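Local coordinates for protein transaminase (Bacillus megaterium, PDB 5G0A) that catalyses S-selective transfer of amino groups with pyridoxal-5'-phosphate as cofactor, as an omega-transaminase of the class-III aminotransferase family, at residues 6-10 with 11-15; 24-28 with 29-33; 406-409 with 410-414. One frame throughout, in Å; residues are numbered along the deposited sequence.

Interaction 1. Residues 6-10 with 11-15; sequences QKINW and EQVKE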
loop_
_atom_site.group_PDB
_atom_site.type_symbol
_atom_site.label_atom_id
_atom_site.label_comp_id
_atom_site.label_asym_id
_atom_site.label_seq_id
_atom_site.Cartn_x
_atom_site.Cartn_y
_atom_site.Cartn_z
ATOM N N GLN B 6 -7.586 49.111 -20.976
ATOM C CA GLN B 6 -7.372 48.035 -20.013
ATOM C C GLN B 6 -6.160 48.362 -19.141
ATOM O O GLN B 6 -5.037 48.477 -19.634
ATOM C CB GLN B 6 -7.269 46.661 -20.705
ATOM C CG GLN B 6 -6.007 46.379 -21.521
ATOM C CD GLN B 6 -6.057 45.033 -22.245
ATOM O OE1 GLN B 6 -7.130 44.577 -22.638
ATOM N NE2 GLN B 6 -4.888 44.403 -22.442
ATOM N N LYS B 7 -6.419 48.533 -17.846
ATOM C CA LYS B 7 -5.426 48.985 -16.880
ATOM C C LYS B 7 -4.535 47.830 -16.452
ATOM O O LYS B 7 -4.854 47.108 -15.502
ATOM C CB LYS B 7 -6.126 49.605 -15.656
ATOM C CG LYS B 7 -5.200 50.228 -14.613
ATOM C CD LYS B 7 -4.636 51.567 -15.070
ATOM C CE LYS B 7 -3.528 52.047 -14.148
ATOM N NZ LYS B 7 -2.815 53.217 -14.730
ATOM N N ILE B 8 -3.421 47.649 -17.158
ATOM C CA ILE B 8 -2.460 46.610 -16.785
ATOM C C ILE B 8 -1.055 47.169 -16.673
ATOM O O ILE B 8 -0.468 47.586 -17.672
ATOM C CB ILE B 8 -2.444 45.416 -17.776
ATOM C CG1 ILE B 8 -3.862 44.876 -18.020
ATOM C CG2 ILE B 8 -1.511 44.316 -17.259
ATOM C CD1 ILE B 8 -3.968 43.870 -19.160
ATOM N N ASN B 9 -0.514 47.134 -15.454
ATOM C CA ASN B 9 0.898 47.399 -15.210
ATOM C C ASN B 9 1.638 46.062 -15.264
ATOM O O ASN B 9 1.664 45.326 -14.275
ATOM C CB ASN B 9 1.062 48.057 -13.835
ATOM C CG ASN B 9 2.508 48.342 -13.462
ATOM O OD1 ASN B 9 3.463 47.826 -14.061
ATOM N ND2 ASN B 9 2.674 49.161 -12.428
ATOM N N TRP B 10 2.248 45.762 -16.409
ATOM C CA TRP B 10 2.864 44.445 -16.615
ATOM C C TRP B 10 4.103 44.206 -15.756
ATOM O O TRP B 10 4.414 43.058 -15.408
ATOM C CB TRP B 10 3.121 44.173 -18.105
ATOM C CG TRP B 10 1.872 43.861 -18.899
ATOM C CD1 TRP B 10 1.155 44.714 -19.697
ATOM C CD2 TRP B 10 1.193 42.596 -18.953
ATOM N NE1 TRP B 10 0.073 44.053 -20.249
ATOM C CE2 TRP B 10 0.078 42.751 -19.815
ATOM C CE3 TRP B 10 1.430 41.346 -18.369
ATOM C CZ2 TRP B 10 -0.812 41.694 -20.105
ATOM C CZ3 TRP B 10 0.545 40.278 -18.682
ATOM C CH2 TRP B 10 -0.555 40.472 -19.527
ATOM N N GLU B 11 4.812 45.275 -15.377
ATOM C CA GLU B 11 5.900 45.112 -14.421
ATOM C C GLU B 11 5.346 44.708 -13.041
ATOM O O GLU B 11 5.955 43.898 -12.333
ATOM C CB GLU B 11 6.785 46.376 -14.352
ATOM C CG GLU B 11 7.649 46.544 -15.593
ATOM C CD GLU B 11 8.630 45.403 -15.782
ATOM O OE1 GLU B 11 9.336 45.068 -14.814
ATOM O OE2 GLU B 11 8.689 44.825 -16.887
ATOM N N GLN B 12 4.178 45.234 -12.675
ATOM C CA GLN B 12 3.518 44.835 -11.424
ATOM C C GLN B 12 3.041 43.381 -11.508
ATOM O O GLN B 12 3.173 42.628 -10.526
ATOM C CB GLN B 12 2.328 45.738 -11.108
ATOM C CG GLN B 12 1.772 45.565 -9.709
ATOM C CD GLN B 12 0.727 46.603 -9.344
ATOM O OE1 GLN B 12 -0.246 46.808 -10.072
ATOM N NE2 GLN B 12 0.908 47.240 -8.196
ATOM N N VAL B 13 2.479 43.025 -12.662
ATOM C CA VAL B 13 2.048 41.634 -12.946
ATOM C C VAL B 13 3.232 40.681 -12.741
ATOM O O VAL B 13 3.119 39.672 -12.059
ATOM C CB VAL B 13 1.461 41.482 -14.380
ATOM C CG1 VAL B 13 1.337 40.014 -14.801
ATOM C CG2 VAL B 13 0.128 42.213 -14.538
ATOM N N LYS B 14 4.392 41.039 -13.289
ATOM C CA LYS B 14 5.572 40.203 -13.151
ATOM C C LYS B 14 6.023 40.078 -11.683
ATOM O O LYS B 14 6.432 39.002 -11.236
ATOM C CB LYS B 14 6.702 40.729 -14.069
ATOM C CG LYS B 14 6.478 40.379 -15.538
ATOM C CD LYS B 14 7.290 41.225 -16.520
ATOM C CE LYS B 14 8.779 40.996 -16.447
ATOM N NZ LYS B 14 9.457 41.900 -17.439
ATOM N N GLU B 15 5.930 41.177 -10.940
ATOM C CA GLU B 15 6.292 41.205 -9.531
ATOM C C GLU B 15 5.368 40.283 -8.739
ATOM O O GLU B 15 5.838 39.466 -7.935
ATOM C CB GLU B 15 6.220 42.643 -8.991
ATOM C CG GLU B 15 6.436 42.787 -7.492
ATOM C CD GLU B 15 6.233 44.218 -7.026
ATOM O OE1 GLU B 15 7.060 45.083 -7.398
ATOM O OE2 GLU B 15 5.237 44.487 -6.311
HETATM O O HOH W 1 -1.517 45.589 -12.906
#
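Asn9 and Val13 close the first turn of helix 10-20: Val13 N donates to Asn9 O at 2.9 Å, and Lys14 N makes the next such bond, to Trp10 O. Asn9 is the N-cap. With CG anti to the backbone N (chi1 178°), its amide reaches forward over the first turn of the helix, where OD1 accepts from Gln12 N at 3.0 Å, the donor standing above the amide plane rather than on a lone pair. Gln12 crosses this side chain at about a right angle, its CB 3.5 Å from Asn9 CG. A water accepting from Asn9 N relays weakly to Gln12 OE1. Ile8 and Val13 flank the cap as a hydrophobic staple, CG2 to CG2 at 3.8 Å, while Val13 CG1 packs on Trp10 CE3, the two side chains pointing the same way. Ile8 CG2 also sits over a face of the indole. On the helix itself, Lys14 NZ forms a salt bridge with Glu11 OE2 at 3.1 Å, on the syn side of the carboxylate. Trp10 leans on Pro35 and Glu37, just before strand 38-40, and on Pro47 after strand 43-45; Val13 and Ile8 meet Thr91 and Asp92 of the second subunit, where helix 92-105 begins.

Interaction 2. Residues 24-28 with 29-33; sequences TFSTQ and NEYQP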
loop_
_atom_site.group_PDB
_atom_site.type_symbol
_atom_site.label_atom_id
_atom_site.label_comp_id
_atom_site.label_asym_id
_atom_site.label_seq_id
_atom_site.Cartn_x
_atom_site.Cartn_y
_atom_site.Cartn_z
ATOM N N THR B 24 7.002 26.051 -10.847
ATOM C CA THR B 24 7.186 24.686 -11.351
ATOM C C THR B 24 8.339 24.661 -12.359
ATOM O O THR B 24 8.539 25.611 -13.118
ATOM C CB THR B 24 5.897 24.101 -11.959
ATOM O OG1 THR B 24 5.380 24.977 -12.976
ATOM C CG2 THR B 24 4.847 23.894 -10.859
ATOM N N PHE B 25 9.108 23.576 -12.323
ATOM C CA PHE B 25 10.273 23.341 -13.202
ATOM C C PHE B 25 11.477 24.273 -13.035
ATOM O O PHE B 25 12.586 23.896 -13.389
ATOM C CB PHE B 25 9.854 23.199 -14.672
ATOM C CG PHE B 25 8.838 22.120 -14.882
ATOM C CD1 PHE B 25 9.226 20.781 -14.907
ATOM C CD2 PHE B 25 7.480 22.437 -15.006
ATOM C CE1 PHE B 25 8.280 19.770 -15.062
ATOM C CE2 PHE B 25 6.535 21.427 -15.177
ATOM C CZ PHE B 25 6.933 20.098 -15.198
ATOM N N SER B 26 11.248 25.460 -12.476
ATOM C CA SER B 26 12.302 26.433 -12.202
ATOM C C SER B 26 12.352 26.720 -10.707
ATOM O O SER B 26 11.329 26.790 -10.042
ATOM C CB SER B 26 12.039 27.768 -12.920
ATOM O OG SER B 26 11.857 27.615 -14.317
ATOM N N THR B 27 13.550 26.925 -10.176
ATOM C CA THR B 27 13.674 27.488 -8.852
ATOM C C THR B 27 13.268 28.976 -8.959
ATOM O O THR B 27 13.271 29.553 -10.051
ATOM C CB THR B 27 15.121 27.398 -8.310
ATOM O OG1 THR B 27 15.962 28.255 -9.094
ATOM C CG2 THR B 27 15.663 25.943 -8.380
ATOM N N GLN B 28 12.928 29.569 -7.824
ATOM C CA GLN B 28 12.556 30.980 -7.743
ATOM C C GLN B 28 13.725 31.841 -8.246
ATOM O O GLN B 28 13.521 32.799 -9.001
ATOM C CB GLN B 28 12.200 31.325 -6.299
ATOM C CG GLN B 28 11.789 32.773 -6.002
ATOM C CD GLN B 28 10.443 33.181 -6.590
ATOM O OE1 GLN B 28 9.724 32.381 -7.189
ATOM N NE2 GLN B 28 10.096 34.452 -6.409
ATOM N N ASN B 29 14.939 31.467 -7.851
ATOM C CA ASN B 29 16.139 32.261 -8.207
ATOM C C ASN B 29 16.501 32.280 -9.684
ATOM O O ASN B 29 17.049 33.274 -10.192
ATOM C CB ASN B 29 17.344 31.805 -7.364
ATOM C CG ASN B 29 17.262 32.289 -5.928
ATOM O OD1 ASN B 29 16.479 33.176 -5.601
ATOM N ND2 ASN B 29 18.068 31.710 -5.068
ATOM N N GLU B 30 16.195 31.199 -10.389
ATOM C CA GLU B 30 16.487 31.138 -11.812
ATOM C C GLU B 30 15.302 31.598 -12.670
ATOM O O GLU B 30 15.439 31.809 -13.874
ATOM C CB GLU B 30 16.948 29.730 -12.202
ATOM C CG GLU B 30 15.823 28.695 -12.302
ATOM C CD GLU B 30 16.334 27.279 -12.462
ATOM O OE1 GLU B 30 17.396 27.075 -13.095
ATOM O OE2 GLU B 30 15.682 26.357 -11.937
ATOM N N TYR B 31 14.138 31.746 -12.040
ATOM C CA TYR B 31 12.912 32.060 -12.752
ATOM C C TYR B 31 12.847 33.479 -13.298
ATOM O O TYR B 31 13.093 34.435 -12.575
ATOM C CB TYR B 31 11.723 31.883 -11.812
ATOM C CG TYR B 31 10.364 32.216 -12.409
ATOM C CD1 TYR B 31 9.826 31.441 -13.438
ATOM C CD2 TYR B 31 9.593 33.255 -11.891
ATOM C CE1 TYR B 31 8.570 31.704 -13.952
ATOM C CE2 TYR B 31 8.333 33.531 -12.406
ATOM C CZ TYR B 31 7.827 32.742 -13.435
ATOM O OH TYR B 31 6.569 33.004 -13.945
ATOM N N GLN B 32 12.453 33.587 -14.565
ATOM C CA GLN B 32 12.076 34.866 -15.159
ATOM C C GLN B 32 10.688 34.703 -15.776
ATOM O O GLN B 32 10.507 33.842 -16.631
ATOM C CB GLN B 32 13.076 35.278 -16.237
ATOM C CG GLN B 32 14.500 35.482 -15.731
ATOM C CD GLN B 32 15.530 35.499 -16.847
ATOM O OE1 GLN B 32 16.328 36.429 -16.951
ATOM N NE2 GLN B 32 15.525 34.466 -17.684
ATOM N N PRO B 33 9.714 35.511 -15.330
ATOM C CA PRO B 33 8.349 35.383 -15.885
ATOM C C PRO B 33 8.294 35.766 -17.358
ATOM O O PRO B 33 9.062 36.627 -17.813
ATOM C CB PRO B 33 7.492 36.325 -15.024
ATOM C CG PRO B 33 8.450 37.164 -14.230
ATOM C CD PRO B 33 9.835 36.595 -14.335
HETATM O O HOH W 2 12.602 30.396 -15.706
#
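Thr27 and Glu30 exchange two reciprocal bonds in the pattern of a capping box, though no regular helix follows, here closing a lone turn in the loop between helix 10-20 and strand 38-40 of this class-III aminotransferase. In one direction Glu30 N donates to Thr27 OG1 at 3.2 Å; in the other Thr27 N donates to Glu30 OE2 at 2.8 Å, nearly straight at 169°. The carboxylate can turn back this far because Glu30 CG stands between its own backbone N and carbonyl carbon (chi1 76°) and the chain runs extended from there. Among the backbone bonds, Tyr31 N donates to Gln28 O at 3.3 Å, and weaker bonds from Glu30 N and Tyr31 N converge on Thr27 O. A water at 3.2 Å from Ser26 OG also accepts weakly from Gln32 N, bridging the two ends of the turn. Charge and polar partners reach beyond the loop: Thr27 OG1 also bonds Glu171, and Glu30 OE2 forms a salt bridge with Arg324 of the second subunit. Tyr31 OH and Gln28 NE2 bond Asp17 and Arg18 O, tying the turn back to helix 10-20. Van der Waals contact is modest: Ser26 CB lies 3.9 Å from Glu30 CG, and Thr27 CG2 rests 3.6 Å from Glu30 OE2, the oxygen whose anti lone pair takes the Thr27 N-H.

Interaction 3. Residues 406-409 with 410-414; sequences RNFT and HGMNP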
loop_
_atom_site.group_PDB
_atom_site.type_symbol
_atom_site.label_atom_id
_atom_site.label_comp_id
_atom_site.label_asym_id
_atom_site.label_seq_id
_atom_site.Cartn_x
_atom_site.Cartn_y
_atom_site.Cartn_z
ATOM N N ARG B 406 15.257 8.934 -21.420
ATOM C CA ARG B 406 13.922 9.187 -20.885
ATOM C C ARG B 406 13.842 8.919 -19.377
ATOM O O ARG B 406 12.794 9.141 -18.755
ATOM C CB ARG B 406 12.858 8.409 -21.675
ATOM C CG ARG B 406 12.662 8.895 -23.117
ATOM C CD ARG B 406 11.903 7.863 -23.949
ATOM N NE ARG B 406 11.687 8.317 -25.322
ATOM C CZ ARG B 406 12.525 8.110 -26.338
ATOM N NH1 ARG B 406 13.661 7.440 -26.154
ATOM N NH2 ARG B 406 12.222 8.568 -27.554
ATOM N N ASN B 407 14.954 8.460 -18.795
ATOM C CA ASN B 407 15.083 8.301 -17.344
ATOM C C ASN B 407 15.838 9.464 -16.692
ATOM O O ASN B 407 16.234 9.376 -15.531
ATOM C CB ASN B 407 15.721 6.942 -16.977
ATOM C CG ASN B 407 14.709 5.808 -16.958
ATOM O OD1 ASN B 407 13.532 6.028 -16.683
ATOM N ND2 ASN B 407 15.165 4.581 -17.250
ATOM N N PHE B 408 16.009 10.562 -17.434
ATOM C CA PHE B 408 16.657 11.765 -16.889
ATOM C C PHE B 408 15.749 12.444 -15.862
ATOM O O PHE B 408 14.579 12.076 -15.729
ATOM C CB PHE B 408 17.046 12.750 -18.020
ATOM C CG PHE B 408 15.988 13.797 -18.321
ATOM C CD1 PHE B 408 14.696 13.426 -18.688
ATOM C CD2 PHE B 408 16.294 15.159 -18.235
ATOM C CE1 PHE B 408 13.728 14.390 -18.943
ATOM C CE2 PHE B 408 15.333 16.127 -18.504
ATOM C CZ PHE B 408 14.051 15.742 -18.853
ATOM N N THR B 409 16.294 13.416 -15.131
ATOM C CA THR B 409 15.497 14.258 -14.244
ATOM C C THR B 409 15.760 15.722 -14.608
ATOM O O THR B 409 16.757 16.037 -15.279
ATOM C CB THR B 409 15.812 14.046 -12.743
ATOM O OG1 THR B 409 17.034 14.709 -12.403
ATOM C CG2 THR B 409 15.909 12.549 -12.387
ATOM N N HIS B 410 14.879 16.610 -14.159
ATOM C CA HIS B 410 15.076 18.037 -14.384
ATOM C C HIS B 410 16.171 18.647 -13.494
ATOM O O HIS B 410 16.399 19.855 -13.519
ATOM C CB HIS B 410 13.754 18.805 -14.251
ATOM C CG HIS B 410 12.783 18.523 -15.358
ATOM N ND1 HIS B 410 11.790 17.572 -15.251
ATOM C CD2 HIS B 410 12.628 19.093 -16.575
ATOM C CE1 HIS B 410 11.082 17.546 -16.369
ATOM N NE2 HIS B 410 11.571 18.462 -17.190
ATOM N N GLY B 411 16.845 17.800 -12.718
ATOM C CA GLY B 411 18.023 18.202 -11.945
ATOM C C GLY B 411 19.185 18.564 -12.858
ATOM O O GLY B 411 20.091 19.279 -12.454
ATOM N N MET B 412 19.142 18.071 -14.094
ATOM C CA MET B 412 20.172 18.344 -15.096
ATOM C C MET B 412 20.260 19.829 -15.423
ATOM O O MET B 412 19.263 20.550 -15.372
ATOM C CB MET B 412 19.868 17.599 -16.396
ATOM C CG MET B 412 20.325 16.158 -16.450
ATOM S SD MET B 412 20.334 15.573 -18.157
ATOM C CE MET B 412 21.832 16.338 -18.785
ATOM N N ASN B 413 21.464 20.263 -15.779
ATOM C CA ASN B 413 21.691 21.584 -16.327
ATOM C C ASN B 413 21.162 21.618 -17.760
ATOM O O ASN B 413 21.550 20.784 -18.581
ATOM C CB ASN B 413 23.192 21.918 -16.283
ATOM C CG ASN B 413 23.470 23.408 -16.355
ATOM O OD1 ASN B 413 22.787 24.156 -17.057
ATOM N ND2 ASN B 413 24.496 23.848 -15.635
ATOM N N PRO B 414 20.253 22.567 -18.062
ATOM C CA PRO B 414 19.707 22.651 -19.422
ATOM C C PRO B 414 20.745 23.033 -20.491
ATOM O O PRO B 414 20.491 22.843 -21.683
ATOM C CB PRO B 414 18.602 23.710 -19.315
ATOM C CG PRO B 414 18.831 24.424 -18.022
ATOM C CD PRO B 414 19.591 23.495 -17.127
#
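His410 opens the 410-414 segment by receiving the edge of Phe408 on one face of its imidazole. The rings form an edge-to-face pair with centroids 5.2 Å apart and planes at 57°, and Phe408 CZ stands 4.0 Å from His410 NE2, above the imidazole but offset toward its rim. His410 CG lies anti to the carbonyl carbon (chi1 -69°), which holds the ring beside the incoming backbone, where Phe408 can meet it. Its ND1 bonds Glu326 of the second subunit, and Phe25 and Tyr164 of its own chain add further edge-to-face contacts. Gly411 comes next, its N-H donated to Thr409 OG1 at 3.1 Å in an ST turn, the same oxygen also bonding Glu174; the threonine hydroxyl faces this N-H because it sits between its own N and carbonyl carbon (chi1 77°). A valine in place of Thr409 would probably leave both the Gly411 N-H and the Glu174 carboxylate without this mate and let the turn shift more readily. Met412 completes a type I beta turn begun at Thr409: its N reaches Thr409 O at 3.4 Å, straight but long, so the bond is weak. The Met412 side chain crosses that of Phe408 at about a right angle and brings SD to the ring edge, 4.1 Å from CD2 and near the ring plane, a Met-aromatic contact. Phe408 therefore meets imidazole and sulfur with separate parts of its rim, CZ and CD2. Arg324 of the second subunit donates through NH1 to the carbonyls of His410 and Met412. The whole turn lies in the connection from strand 387-392 to helix 418-427, with Thr409 and His410 resting on Val169 of the short strand 168-169.

From the N terminus, interaction 1 starts helix 10-20, interaction 2 closes a turn in the loop that follows it, and interaction 3 closes another far along the chain, before helix 418-427. The three run in series, neither nested nor crossed. The first two touch where Lys14 CB meets Pro33 CG at 4.0 Å, joining the helix to the loop beyond it. Interactions 2 and 3 meet through Phe25 and His410, CE1 to CE1 at 3.8 Å, bringing the N-terminal region against the 406-414 loop. All three face the second subunit, whose Arg324 serves both turns. The side chain of Phe25 is about 10 Å from a bound pyridoxal-5'-phosphate.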